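Local coordinates for YesW protein (Bacillus subtilis, PDB 2Z8S), which cleaves the rhamnogalacturonan backbone of plant cell-wall pectin by endo-acting elimination, as a secreted, calcium- or manganese-dependent polysaccharide lyase of family 11, at residues M293-N298 against L307-S312; H536-L541 against A573-P578; G149-D154 against I166-N171; P449-F454 against R471-D476. All blocks are in the same frame, centred on the assembly; numbering follows the deposited sequence.

Overall arrangement
Contacts 1 and 3 each join the last two strands of a propeller sheet, and main-chain hydrogen bonds carry both. Contact 3 is mostly buried and has a carbohydrate-binding aspartate and lysine beyond the paired part of its hairpin, whereas contact 1 is partly buried and presses a tryptophan toward a calcium-binding neighbour. Contacts 2 and 4 rest on no assured direct hydrogen bond between their segments. In both, a proline lies on an aromatic ring: contact 4 is buried, pairs a loop with an inner strand and adds a shared water, while contact 2 joins two irregular segments, partly at the surface. Centres of contacts 2 and 4 are about 24 Å apart; none of the four touches another.

Contact 1 (M293-N298 against L307-S312); sequences MLVAYN and LWTLDS
The methyl of Ala296 is the bump that the Trp308 indole lies over: CB sits above the middle of the six-membered ring, 3.7 Å from its centroid, in a CH-pi contact. Trp308 reaches this place because its CG stands between the backbone N and the carbonyl carbon (chi1 47°), which folds the indole back over the neighbouring strand. The rim of the ring then meets Leu294, whose carbonyl O lies close to the ring plane, 3.3 Å from Trp308 CZ3. Leu307 CB also packs on Ala296 CB, 3.8 Å away, and the Leu307 and Asn298 side chains cross at about a right angle, Leu307 CD2 3.2 Å from Asn298 OD1. Leu307 and Trp308 together face Ala296 and have the backbone angles of a classic beta bulge, Leu307 N bonding to Ala296 O and Ala296 N to Trp308 O. The bulge interrupts an antiparallel hairpin that forms the two last strands of a four-stranded propeller blade; beyond it Leu294 and Leu310 make a hydrogen-bonded pair, with Leu310 N to Leu294 O at 2.7 Å. On the other face of the sheet, Met293 lies alongside Asp311, and a bend at chi3 (79°) turns CE to within 3.7 Å of Thr309 CG2. Val348 and Ile341 of the next blade touch the indole, and its NE1 donates to His350 O. An alanine in place of Trp308 would probably uncover the Ala296 methyl and leave that carbonyl of His350, a calcium-binding residue, without its donor.

Contact 2 (H536-L541 against A573-P578); sequences HRLYTL and AEQPKP
Tyr539 OH, hydrogen-bonded to the main-chain O of Glu31, has the aliphatic part of Lys577 beside it, with Tyr539 OH 3.2 Å from Lys577 CG. Pro578 comes over one face of the same ring: its CD is 3.6 Å from the centroid and only 13° off the normal, a CH-pi contact set near the centre. At the ring's edge, in its plane, stands the amide carbon of Gln575, with Gln575 CD 3.3 Å from Tyr539 CD2; ring and amide planes are steeply inclined, 78° apart. The Gln575 chain leaves its backbone with CG between N and the carbonyl carbon (chi1 76°) and bends at chi2, which brings the amide in between Tyr539 and Leu538, whose CD2 packs 3.6 Å from Gln575 CG. Both segments are irregular, lying on either side of helix 545-552 in the chain, and Phe27 stacks on Tyr539. The Tyr539 ring is held against Pro578 and Lys577 by shape and CH-pi contact, while the polar ends of Tyr539 and Lys577 go to main-chain carbonyls of Glu31 and Gly29 in the N-terminal beta-sheet domain, which implies that the contact helps join that domain to the propeller part.

Contact 3 (G149-D154 against I166-N171); sequences GDVLID and INLGKN
Leu168 and Ile153 meet obliquely, Leu168 CD1 lying 3.5 Å from Ile153 CG1 and reaching Val151 CG1 as well. Leu168 CG is anti to the carbonyl carbon (chi1 -80°), but chi2 stands at 108°, away from the usual staggered values, and this unusual turn carries CD1 in against the two branched side chains. Met196 of the following blade touches both Ile153 and Leu168. Asn167 goes to the opposite face: with its CG anti to the backbone N (chi1 -176°), the amide lies over Leu152 CD2, 3.3 Å from Asn167 CG. Its OD1 bends back to Gly169 N in a weak bond of the Asx-turn kind, and also meets Asp150 CB. The segments form the outer hairpin of an antiparallel sheet in the beta-propeller, where Ile153 and Ile166 make a hydrogen-bonded pair, Ile153 N to Ile166 O being 2.8 Å. Beyond Leu168 N, which bonds to Val151 O, the next link is made through a water, which accepts from Val151 N and lies 2.6 Å from both Val151 N and Gly169 O. At this end Asp150 and Lys170 bind carbohydrate, with Gly201 and Arg218 completing the site. Asp150 OD1 comes within 3.1 Å of Gly169 C, yet remains 6.5 Å from Lys170 NZ, whose side chain lies by Asp216 and Arg218.

Contact 4 (P449-F454 against R471-D476); sequences PSSTNF and RIDKWD
The six-membered ring of Trp475 carries Pro449 on one face: CG lies above it, offset toward the rim and 3.9 Å from Trp475 CE3, and CD makes a long CH-pi contact, 4.3 Å from the centroid. The pyrrolidine crosses the indole at about a right angle, while Pro449 N comes to 3.4 Å from Trp475 CZ3. Trp475 belongs to the third strand of a propeller blade, and the 449-453 loop leads into that blade's first strand. Trp475 CG is anti to the backbone N (chi1 177°), swinging the indole out from the strand to the proline; Ile421 and Ser482 touch both residues. An alanine in place of Trp475 would probably open a gap beside Pro449 and leave its ring without the aromatic face it lies on. Further along the loop, Thr452 O accepts from the substrate-binding Arg415. The guanidinium of Arg471 comes obliquely near Ser451 CB, and its NE forms a salt bridge with Asp473. The serines and that carboxylate are linked by a water, which donates to Asp473 OD2 and is hydrogen-bonded to both hydroxyls. Ser450 OG and Asp473 OD2 are 3.4 Å apart but not bonded directly; the water stands 2.8 Å from Asp473 OD2 and 2.9 Å from Ser450 OG.

Contact 1 (M293-N298 against L307-S312)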
loop_
_atom_site.group_PDB
_atom_site.type_symbol
_atom_site.label_atom_id
_atom_site.label_comp_id
_atom_site.label_asym_id
_atom_site.label_seq_id
_atom_site.Cartn_x
_atom_site.Cartn_y
_atom_site.Cartn_z
ATOM N N MET A 293 18.538 6.968 -6.711
ATOM C CA MET A 293 18.020 8.319 -6.740
ATOM C C MET A 293 16.601 8.426 -6.203
ATOM O O MET A 293 15.738 7.616 -6.525
ATOM C CB MET A 293 18.114 8.889 -8.148
ATOM C CG MET A 293 19.536 9.112 -8.615
ATOM S SD MET A 293 19.591 9.807 -10.258
ATOM C CE MET A 293 19.238 11.540 -9.949
ATOM N N LEU A 294 16.383 9.420 -5.356
ATOM C CA LEU A 294 15.056 9.713 -4.859
ATOM C C LEU A 294 14.787 11.154 -5.186
ATOM O O LEU A 294 15.518 12.026 -4.739
ATOM C CB LEU A 294 14.963 9.541 -3.339
ATOM C CG LEU A 294 15.013 8.169 -2.677
ATOM C CD1 LEU A 294 16.428 7.827 -2.342
ATOM C CD2 LEU A 294 14.176 8.173 -1.425
ATOM N N VAL A 295 13.750 11.404 -5.968
ATOM C CA VAL A 295 13.297 12.759 -6.169
ATOM C C VAL A 295 11.870 12.941 -5.656
ATOM O O VAL A 295 11.009 12.081 -5.838
ATOM C CB VAL A 295 13.466 13.215 -7.630
ATOM C CG1 VAL A 295 12.808 12.254 -8.546
ATOM C CG2 VAL A 295 12.895 14.611 -7.850
ATOM N N ALA A 296 11.664 14.076 -4.993
ATOM C CA ALA A 296 10.410 14.445 -4.368
ATOM C C ALA A 296 9.681 15.487 -5.189
ATOM O O ALA A 296 10.301 16.415 -5.707
ATOM C CB ALA A 296 10.679 14.988 -3.005
ATOM N N TYR A 297 8.363 15.331 -5.288
ATOM C CA TYR A 297 7.508 16.248 -6.025
ATOM C C TYR A 297 6.322 16.694 -5.196
ATOM O O TYR A 297 5.805 15.944 -4.364
ATOM C CB TYR A 297 6.942 15.598 -7.288
ATOM C CG TYR A 297 7.960 15.164 -8.305
ATOM C CD1 TYR A 297 8.308 15.998 -9.362
ATOM C CD2 TYR A 297 8.561 13.906 -8.226
ATOM C CE1 TYR A 297 9.236 15.603 -10.302
ATOM C CE2 TYR A 297 9.489 13.508 -9.159
ATOM C CZ TYR A 297 9.818 14.365 -10.190
ATOM O OH TYR A 297 10.732 13.980 -11.120
ATOM N N ASN A 298 5.888 17.923 -5.449
ATOM C CA ASN A 298 4.578 18.371 -5.037
ATOM C C ASN A 298 3.730 18.546 -6.274
ATOM O O ASN A 298 4.192 19.062 -7.293
ATOM C CB ASN A 298 4.665 19.693 -4.290
ATOM C CG ASN A 298 5.090 19.521 -2.864
ATOM O OD1 ASN A 298 5.526 20.465 -2.216
ATOM N ND2 ASN A 298 4.974 18.309 -2.360
ATOM N N LEU A 307 10.913 18.926 -5.625
ATOM C CA LEU A 307 11.247 19.428 -4.287
ATOM C C LEU A 307 12.712 19.260 -3.955
ATOM O O LEU A 307 13.332 20.158 -3.397
ATOM C CB LEU A 307 10.422 18.737 -3.199
ATOM C CG LEU A 307 8.931 19.019 -2.998
ATOM C CD1 LEU A 307 8.552 18.641 -1.570
ATOM C CD2 LEU A 307 8.549 20.476 -3.296
ATOM N N TRP A 308 13.245 18.084 -4.255
ATOM C CA TRP A 308 14.661 17.805 -4.090
ATOM C C TRP A 308 15.003 16.483 -4.740
ATOM O O TRP A 308 14.127 15.665 -5.031
ATOM C CB TRP A 308 15.092 17.789 -2.607
ATOM C CG TRP A 308 14.203 16.993 -1.664
ATOM C CD1 TRP A 308 13.324 17.501 -0.751
ATOM C CD2 TRP A 308 14.127 15.562 -1.534
ATOM N NE1 TRP A 308 12.703 16.482 -0.065
ATOM C CE2 TRP A 308 13.173 15.283 -0.528
ATOM C CE3 TRP A 308 14.765 14.491 -2.175
ATOM C CZ2 TRP A 308 12.843 13.978 -0.144
ATOM C CZ3 TRP A 308 14.431 13.186 -1.793
ATOM C CH2 TRP A 308 13.481 12.946 -0.785
ATOM N N THR A 309 16.294 16.280 -4.953
ATOM C CA THR A 309 16.791 15.014 -5.417
ATOM C C THR A 309 17.857 14.557 -4.441
ATOM O O THR A 309 18.649 15.363 -3.958
ATOM C CB THR A 309 17.374 15.141 -6.826
ATOM O OG1 THR A 309 16.445 15.843 -7.652
ATOM C CG2 THR A 309 17.613 13.783 -7.431
ATOM N N LEU A 310 17.829 13.275 -4.104
ATOM C CA LEU A 310 18.968 12.635 -3.487
ATOM C C LEU A 310 19.560 11.719 -4.543
ATOM O O LEU A 310 18.840 11.022 -5.262
ATOM C CB LEU A 310 18.590 11.861 -2.227
ATOM C CG LEU A 310 19.654 10.924 -1.646
ATOM C CD1 LEU A 310 20.977 11.624 -1.444
ATOM C CD2 LEU A 310 19.193 10.312 -0.339
ATOM N N ASP A 311 20.881 11.759 -4.638
ATOM C CA ASP A 311 21.617 11.059 -5.655
ATOM C C ASP A 311 22.780 10.398 -4.945
ATOM O O ASP A 311 23.596 11.084 -4.335
ATOM C CB ASP A 311 22.118 12.072 -6.680
ATOM C CG ASP A 311 22.598 11.428 -7.954
ATOM O OD1 ASP A 311 23.193 10.327 -7.894
ATOM O OD2 ASP A 311 22.383 12.033 -9.021
ATOM N N SER A 312 22.838 9.069 -4.994
ATOM C CA SER A 312 23.887 8.310 -4.315
ATOM C C SER A 312 25.248 8.596 -4.937
ATOM O O SER A 312 26.262 8.658 -4.239
ATOM C CB SER A 312 23.593 6.816 -4.394
ATOM O OG SER A 312 23.616 6.367 -5.738
#

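Contact 2 (H536-L541 against A573-P578)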
loop_
_atom_site.group_PDB
_atom_site.type_symbol
_atom_site.label_atom_id
_atom_site.label_comp_id
_atom_site.label_asym_id
_atom_site.label_seq_id
_atom_site.Cartn_x
_atom_site.Cartn_y
_atom_site.Cartn_z
ATOM N N HIS A 536 -12.773 -3.489 20.045
ATOM C CA HIS A 536 -11.889 -2.360 19.896
ATOM C C HIS A 536 -12.401 -1.363 18.877
ATOM O O HIS A 536 -12.795 -1.718 17.771
ATOM C CB HIS A 536 -10.492 -2.837 19.550
ATOM C CG HIS A 536 -9.934 -3.782 20.564
ATOM N ND1 HIS A 536 -9.252 -3.353 21.683
ATOM C CD2 HIS A 536 -9.990 -5.130 20.649
ATOM C CE1 HIS A 536 -8.897 -4.399 22.406
ATOM N NE2 HIS A 536 -9.336 -5.487 21.802
ATOM N N ARG A 537 -12.412 -0.100 19.281
ATOM C CA ARG A 537 -12.641 0.977 18.353
ATOM C C ARG A 537 -11.329 1.690 18.087
ATOM O O ARG A 537 -10.674 2.181 19.010
ATOM C CB ARG A 537 -13.662 1.964 18.888
ATOM C CG ARG A 537 -13.910 3.066 17.892
ATOM C CD ARG A 537 -15.026 3.951 18.314
ATOM N NE ARG A 537 -14.677 4.767 19.466
ATOM C CZ ARG A 537 -15.435 5.759 19.904
ATOM N NH1 ARG A 537 -16.574 6.038 19.283
ATOM N NH2 ARG A 537 -15.059 6.470 20.956
ATOM N N LEU A 538 -10.944 1.717 16.817
ATOM C CA LEU A 538 -9.769 2.451 16.386
ATOM C C LEU A 538 -10.133 3.297 15.189
ATOM O O LEU A 538 -10.944 2.905 14.351
ATOM C CB LEU A 538 -8.615 1.511 16.034
ATOM C CG LEU A 538 -7.910 0.737 17.152
ATOM C CD1 LEU A 538 -7.159 -0.423 16.562
ATOM C CD2 LEU A 538 -6.969 1.612 17.976
ATOM N N TYR A 539 -9.533 4.473 15.127
ATOM C CA TYR A 539 -9.687 5.338 13.988
ATOM C C TYR A 539 -9.328 4.571 12.736
ATOM O O TYR A 539 -8.374 3.781 12.728
ATOM C CB TYR A 539 -8.793 6.558 14.134
ATOM C CG TYR A 539 -9.186 7.416 15.300
ATOM C CD1 TYR A 539 -10.259 8.287 15.203
ATOM C CD2 TYR A 539 -8.497 7.350 16.509
ATOM C CE1 TYR A 539 -10.639 9.077 16.262
ATOM C CE2 TYR A 539 -8.871 8.148 17.589
ATOM C CZ TYR A 539 -9.943 9.009 17.449
ATOM O OH TYR A 539 -10.336 9.804 18.492
ATOM N N THR A 540 -10.116 4.792 11.687
ATOM C CA THR A 540 -9.859 4.151 10.411
ATOM C C THR A 540 -8.381 4.297 10.111
ATOM O O THR A 540 -7.818 5.404 10.200
ATOM C CB THR A 540 -10.715 4.711 9.261
ATOM O OG1 THR A 540 -10.223 4.186 8.029
ATOM C CG2 THR A 540 -10.656 6.239 9.205
ATOM N N LEU A 541 -7.757 3.158 9.810
ATOM C CA LEU A 541 -6.325 3.092 9.552
ATOM C C LEU A 541 -5.927 4.050 8.452
ATOM O O LEU A 541 -4.790 4.495 8.416
ATOM C CB LEU A 541 -5.896 1.659 9.219
ATOM C CG LEU A 541 -6.014 0.622 10.350
ATOM C CD1 LEU A 541 -5.462 -0.729 9.928
ATOM C CD2 LEU A 541 -5.352 1.084 11.667
ATOM N N ALA A 573 -0.846 1.293 24.234
ATOM C CA ALA A 573 -1.420 2.462 24.896
ATOM C C ALA A 573 -2.596 2.964 24.054
ATOM O O ALA A 573 -2.544 2.883 22.827
ATOM C CB ALA A 573 -0.368 3.544 25.034
ATOM N N GLU A 574 -3.657 3.462 24.690
ATOM C CA GLU A 574 -4.795 3.998 23.938
ATOM C C GLU A 574 -4.247 4.843 22.816
ATOM O O GLU A 574 -3.374 5.686 23.037
ATOM C CB GLU A 574 -5.709 4.846 24.815
ATOM C CG GLU A 574 -6.796 4.058 25.534
ATOM C CD GLU A 574 -7.413 4.839 26.696
ATOM O OE1 GLU A 574 -6.665 5.551 27.418
ATOM O OE2 GLU A 574 -8.649 4.734 26.890
ATOM N N GLN A 575 -4.738 4.610 21.606
ATOM C CA GLN A 575 -4.148 5.247 20.439
ATOM C C GLN A 575 -4.353 6.762 20.437
ATOM O O GLN A 575 -5.398 7.259 20.881
ATOM C CB GLN A 575 -4.656 4.622 19.138
ATOM C CG GLN A 575 -6.061 5.019 18.733
ATOM C CD GLN A 575 -6.223 5.071 17.230
ATOM O OE1 GLN A 575 -5.436 5.713 16.528
ATOM N NE2 GLN A 575 -7.252 4.406 16.726
ATOM N N PRO A 576 -3.341 7.498 19.950
ATOM C CA PRO A 576 -3.480 8.952 19.826
ATOM C C PRO A 576 -4.617 9.305 18.853
ATOM O O PRO A 576 -4.783 8.620 17.828
ATOM C CB PRO A 576 -2.119 9.386 19.244
ATOM C CG PRO A 576 -1.525 8.106 18.587
ATOM C CD PRO A 576 -2.020 7.006 19.486
ATOM N N LYS A 577 -5.405 10.335 19.178
ATOM C CA LYS A 577 -6.338 10.901 18.199
ATOM C C LYS A 577 -5.512 11.527 17.065
ATOM O O LYS A 577 -4.632 12.362 17.326
ATOM C CB LYS A 577 -7.250 11.952 18.830
ATOM C CG LYS A 577 -8.455 12.281 17.964
ATOM C CD LYS A 577 -8.654 13.768 17.784
ATOM C CE LYS A 577 -9.939 14.016 17.026
ATOM N NZ LYS A 577 -9.833 15.117 16.038
ATOM N N PRO A 578 -5.769 11.116 15.808
ATOM C CA PRO A 578 -4.915 11.628 14.743
ATOM C C PRO A 578 -4.987 13.147 14.620
ATOM O O PRO A 578 -6.065 13.752 14.722
ATOM C CB PRO A 578 -5.446 10.941 13.480
ATOM C CG PRO A 578 -6.782 10.464 13.822
ATOM C CD PRO A 578 -6.800 10.200 15.289
#

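Contact 3 (G149-D154 against I166-N171)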
loop_
_atom_site.group_PDB
_atom_site.type_symbol
_atom_site.label_atom_id
_atom_site.label_comp_id
_atom_site.label_asym_id
_atom_site.label_seq_id
_atom_site.Cartn_x
_atom_site.Cartn_y
_atom_site.Cartn_z
ATOM N N GLY A 149 3.155 -6.743 -23.217
ATOM C CA GLY A 149 1.950 -6.031 -23.624
ATOM C C GLY A 149 1.749 -4.739 -22.854
ATOM O O GLY A 149 2.419 -4.479 -21.852
ATOM N N ASP A 150 0.817 -3.924 -23.324
ATOM C CA ASP A 150 0.578 -2.618 -22.727
ATOM C C ASP A 150 0.104 -2.734 -21.300
ATOM O O ASP A 150 -0.745 -3.556 -20.989
ATOM C CB ASP A 150 -0.471 -1.845 -23.522
ATOM C CG ASP A 150 -0.041 -1.569 -24.932
ATOM O OD1 ASP A 150 1.165 -1.312 -25.138
ATOM O OD2 ASP A 150 -0.907 -1.609 -25.837
ATOM N N VAL A 151 0.660 -1.897 -20.436
ATOM C CA VAL A 151 0.134 -1.726 -19.097
ATOM C C VAL A 151 -1.131 -0.873 -19.202
ATOM O O VAL A 151 -1.167 0.112 -19.933
ATOM C CB VAL A 151 1.168 -1.065 -18.162
ATOM C CG1 VAL A 151 0.644 -0.989 -16.730
ATOM C CG2 VAL A 151 2.475 -1.834 -18.194
ATOM N N LEU A 152 -2.174 -1.294 -18.494
ATOM C CA LEU A 152 -3.444 -0.587 -18.445
ATOM C C LEU A 152 -3.808 -0.314 -16.998
ATOM O O LEU A 152 -3.758 -1.206 -16.160
ATOM C CB LEU A 152 -4.543 -1.411 -19.106
ATOM C CG LEU A 152 -4.297 -1.867 -20.547
ATOM C CD1 LEU A 152 -5.463 -2.664 -21.055
ATOM C CD2 LEU A 152 -4.064 -0.676 -21.442
ATOM N N ILE A 153 -4.146 0.933 -16.702
ATOM C CA ILE A 153 -4.607 1.296 -15.389
ATOM C C ILE A 153 -6.065 1.646 -15.558
ATOM O O ILE A 153 -6.410 2.486 -16.377
ATOM C CB ILE A 153 -3.835 2.501 -14.806
ATOM C CG1 ILE A 153 -2.319 2.309 -14.935
ATOM C CG2 ILE A 153 -4.227 2.750 -13.362
ATOM C CD1 ILE A 153 -1.768 1.126 -14.230
ATOM N N ASP A 154 -6.927 0.968 -14.811
ATOM C CA ASP A 154 -8.342 1.286 -14.814
ATOM C C ASP A 154 -8.675 1.947 -13.507
ATOM O O ASP A 154 -7.956 1.777 -12.515
ATOM C CB ASP A 154 -9.182 0.026 -14.941
ATOM C CG ASP A 154 -9.236 -0.501 -16.336
ATOM O OD1 ASP A 154 -8.589 0.070 -17.219
ATOM O OD2 ASP A 154 -9.920 -1.511 -16.564
ATOM N N ILE A 166 -6.371 4.166 -18.465
ATOM C CA ILE A 166 -5.147 4.741 -18.995
ATOM C C ILE A 166 -4.337 3.617 -19.605
ATOM O O ILE A 166 -4.036 2.645 -18.930
ATOM C CB ILE A 166 -4.331 5.446 -17.918
ATOM C CG1 ILE A 166 -5.028 6.739 -17.506
ATOM C CG2 ILE A 166 -2.921 5.758 -18.438
ATOM C CD1 ILE A 166 -4.556 7.251 -16.186
ATOM N N ASN A 167 -4.034 3.730 -20.894
ATOM C CA ASN A 167 -3.144 2.788 -21.557
ATOM C C ASN A 167 -1.751 3.383 -21.612
ATOM O O ASN A 167 -1.513 4.336 -22.348
ATOM C CB ASN A 167 -3.635 2.463 -22.966
ATOM C CG ASN A 167 -2.782 1.412 -23.660
ATOM O OD1 ASN A 167 -1.606 1.224 -23.341
ATOM N ND2 ASN A 167 -3.375 0.723 -24.623
ATOM N N LEU A 168 -0.830 2.831 -20.835
ATOM C CA LEU A 168 0.528 3.365 -20.785
ATOM C C LEU A 168 1.277 3.181 -22.084
ATOM O O LEU A 168 2.214 3.912 -22.363
ATOM C CB LEU A 168 1.310 2.801 -19.604
ATOM C CG LEU A 168 0.901 3.558 -18.346
ATOM C CD1 LEU A 168 0.049 2.680 -17.461
ATOM C CD2 LEU A 168 2.124 4.025 -17.618
ATOM N N GLY A 169 0.846 2.201 -22.874
ATOM C CA GLY A 169 1.331 2.018 -24.243
ATOM C C GLY A 169 2.642 1.276 -24.378
ATOM O O GLY A 169 3.195 0.765 -23.402
ATOM N N LYS A 170 3.144 1.250 -25.608
ATOM C CA LYS A 170 4.308 0.452 -25.980
ATOM C C LYS A 170 5.589 0.803 -25.250
ATOM O O LYS A 170 6.466 -0.041 -25.124
ATOM C CB LYS A 170 4.557 0.541 -27.484
ATOM C CG LYS A 170 4.707 1.969 -28.029
ATOM C CD LYS A 170 5.114 1.961 -29.495
ATOM C CE LYS A 170 4.160 1.147 -30.378
ATOM N NZ LYS A 170 2.860 1.839 -30.546
ATOM N N ASN A 171 5.707 2.035 -24.773
ATOM C CA ASN A 171 6.987 2.505 -24.240
ATOM C C ASN A 171 7.175 2.399 -22.731
ATOM O O ASN A 171 8.204 2.788 -22.177
ATOM C CB ASN A 171 7.293 3.897 -24.766
ATOM C CG ASN A 171 7.432 3.913 -26.263
ATOM O OD1 ASN A 171 6.827 4.736 -26.934
ATOM N ND2 ASN A 171 8.209 2.982 -26.800
HETATM O O HOH W 1 2.585 -0.250 -21.034
#

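Contact 4 (P449-F454 against R471-D476)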
loop_
_atom_site.group_PDB
_atom_site.type_symbol
_atom_site.label_atom_id
_atom_site.label_comp_id
_atom_site.label_asym_id
_atom_site.label_seq_id
_atom_site.Cartn_x
_atom_site.Cartn_y
_atom_site.Cartn_z
ATOM N N PRO A 449 5.436 -18.284 11.297
ATOM C CA PRO A 449 4.174 -18.329 10.550
ATOM C C PRO A 449 4.397 -18.890 9.160
ATOM O O PRO A 449 5.431 -18.606 8.554
ATOM C CB PRO A 449 3.770 -16.862 10.459
ATOM C CG PRO A 449 4.449 -16.227 11.613
ATOM C CD PRO A 449 5.757 -16.916 11.732
ATOM N N SER A 450 3.436 -19.678 8.671
ATOM C CA SER A 450 3.523 -20.330 7.358
ATOM C C SER A 450 3.711 -19.375 6.168
ATOM O O SER A 450 4.062 -19.808 5.072
ATOM C CB SER A 450 2.304 -21.232 7.130
ATOM O OG SER A 450 1.111 -20.475 7.090
ATOM N N SER A 451 3.462 -18.082 6.387
ATOM C CA SER A 451 3.783 -17.047 5.411
ATOM C C SER A 451 4.718 -15.984 5.981
ATOM O O SER A 451 4.744 -15.729 7.192
ATOM C CB SER A 451 2.527 -16.385 4.876
ATOM O OG SER A 451 1.774 -15.812 5.922
ATOM N N THR A 452 5.503 -15.393 5.086
ATOM C CA THR A 452 6.337 -14.251 5.404
ATOM C C THR A 452 6.066 -13.264 4.291
ATOM O O THR A 452 6.941 -12.933 3.472
ATOM C CB THR A 452 7.812 -14.617 5.454
ATOM O OG1 THR A 452 7.946 -15.947 5.964
ATOM C CG2 THR A 452 8.560 -13.656 6.364
ATOM N N ASN A 453 4.816 -12.817 4.265
ATOM C CA ASN A 453 4.335 -11.931 3.226
ATOM C C ASN A 453 3.698 -10.677 3.830
ATOM O O ASN A 453 4.398 -9.726 4.160
ATOM C CB ASN A 453 3.353 -12.685 2.324
ATOM C CG ASN A 453 2.997 -11.916 1.076
ATOM O OD1 ASN A 453 3.593 -10.881 0.769
ATOM N ND2 ASN A 453 2.018 -12.420 0.342
ATOM N N PHE A 454 2.377 -10.697 3.981
ATOM C CA PHE A 454 1.633 -9.594 4.563
ATOM C C PHE A 454 1.186 -9.917 5.969
ATOM O O PHE A 454 0.986 -11.080 6.323
ATOM C CB PHE A 454 0.373 -9.319 3.742
ATOM C CG PHE A 454 0.565 -8.349 2.621
ATOM C CD1 PHE A 454 1.715 -8.378 1.831
ATOM C CD2 PHE A 454 -0.429 -7.425 2.328
ATOM C CE1 PHE A 454 1.887 -7.486 0.775
ATOM C CE2 PHE A 454 -0.280 -6.532 1.281
ATOM C CZ PHE A 454 0.892 -6.564 0.495
ATOM N N ARG A 471 -5.035 -16.354 1.058
ATOM C CA ARG A 471 -5.204 -16.808 2.422
ATOM C C ARG A 471 -4.920 -15.724 3.437
ATOM O O ARG A 471 -4.016 -14.905 3.266
ATOM C CB ARG A 471 -4.294 -18.000 2.725
ATOM C CG ARG A 471 -4.503 -19.225 1.838
ATOM C CD ARG A 471 -3.620 -20.383 2.286
ATOM N NE ARG A 471 -2.362 -19.928 2.895
ATOM C CZ ARG A 471 -1.250 -19.624 2.222
ATOM N NH1 ARG A 471 -1.225 -19.717 0.891
ATOM N NH2 ARG A 471 -0.164 -19.218 2.887
ATOM N N ILE A 472 -5.717 -15.742 4.498
ATOM C CA ILE A 472 -5.403 -15.021 5.707
ATOM C C ILE A 472 -5.205 -16.066 6.791
ATOM O O ILE A 472 -6.069 -16.910 7.016
ATOM C CB ILE A 472 -6.517 -14.033 6.094
ATOM C CG1 ILE A 472 -6.606 -12.907 5.054
ATOM C CG2 ILE A 472 -6.258 -13.476 7.483
ATOM C CD1 ILE A 472 -7.928 -12.217 5.006
ATOM N N ASP A 473 -4.049 -16.027 7.434
ATOM C CA ASP A 473 -3.737 -16.974 8.483
ATOM C C ASP A 473 -3.577 -16.258 9.818
ATOM O O ASP A 473 -3.355 -15.046 9.871
ATOM C CB ASP A 473 -2.466 -17.767 8.152
ATOM C CG ASP A 473 -2.602 -18.623 6.893
ATOM O OD1 ASP A 473 -3.673 -19.226 6.671
ATOM O OD2 ASP A 473 -1.616 -18.694 6.124
ATOM N N LYS A 474 -3.707 -17.020 10.895
ATOM C CA LYS A 474 -3.520 -16.499 12.238
ATOM C C LYS A 474 -2.425 -17.326 12.903
ATOM O O LYS A 474 -2.375 -18.546 12.751
ATOM C CB LYS A 474 -4.831 -16.596 13.014
ATOM C CG LYS A 474 -4.715 -16.413 14.513
ATOM C CD LYS A 474 -4.867 -14.968 14.906
ATOM C CE LYS A 474 -5.352 -14.851 16.334
ATOM N NZ LYS A 474 -5.708 -13.443 16.611
ATOM N N TRP A 475 -1.539 -16.654 13.623
ATOM C CA TRP A 475 -0.466 -17.334 14.320
ATOM C C TRP A 475 -0.916 -17.792 15.699
ATOM O O TRP A 475 -1.326 -16.979 16.533
ATOM C CB TRP A 475 0.742 -16.415 14.431
ATOM C CG TRP A 475 1.872 -16.970 15.193
ATOM C CD1 TRP A 475 2.353 -16.515 16.377
ATOM C CD2 TRP A 475 2.693 -18.079 14.821
ATOM N NE1 TRP A 475 3.438 -17.266 16.775
ATOM C CE2 TRP A 475 3.665 -18.239 15.839
ATOM C CE3 TRP A 475 2.707 -18.954 13.727
ATOM C CZ2 TRP A 475 4.642 -19.238 15.796
ATOM C CZ3 TRP A 475 3.674 -19.950 13.688
ATOM C CH2 TRP A 475 4.636 -20.078 14.715
ATOM N N ASP A 476 -0.843 -19.104 15.913
ATOM C CA ASP A 476 -1.055 -19.708 17.222
ATOM C C ASP A 476 0.245 -19.621 18.023
ATOM O O ASP A 476 1.053 -20.544 18.003
ATOM C CB ASP A 476 -1.488 -21.168 17.054
ATOM C CG ASP A 476 -2.180 -21.726 18.283
ATOM O OD1 ASP A 476 -1.803 -21.365 19.427
ATOM O OD2 ASP A 476 -3.106 -22.544 18.090
HETATM O O HOH W 2 0.652 -17.628 7.271
#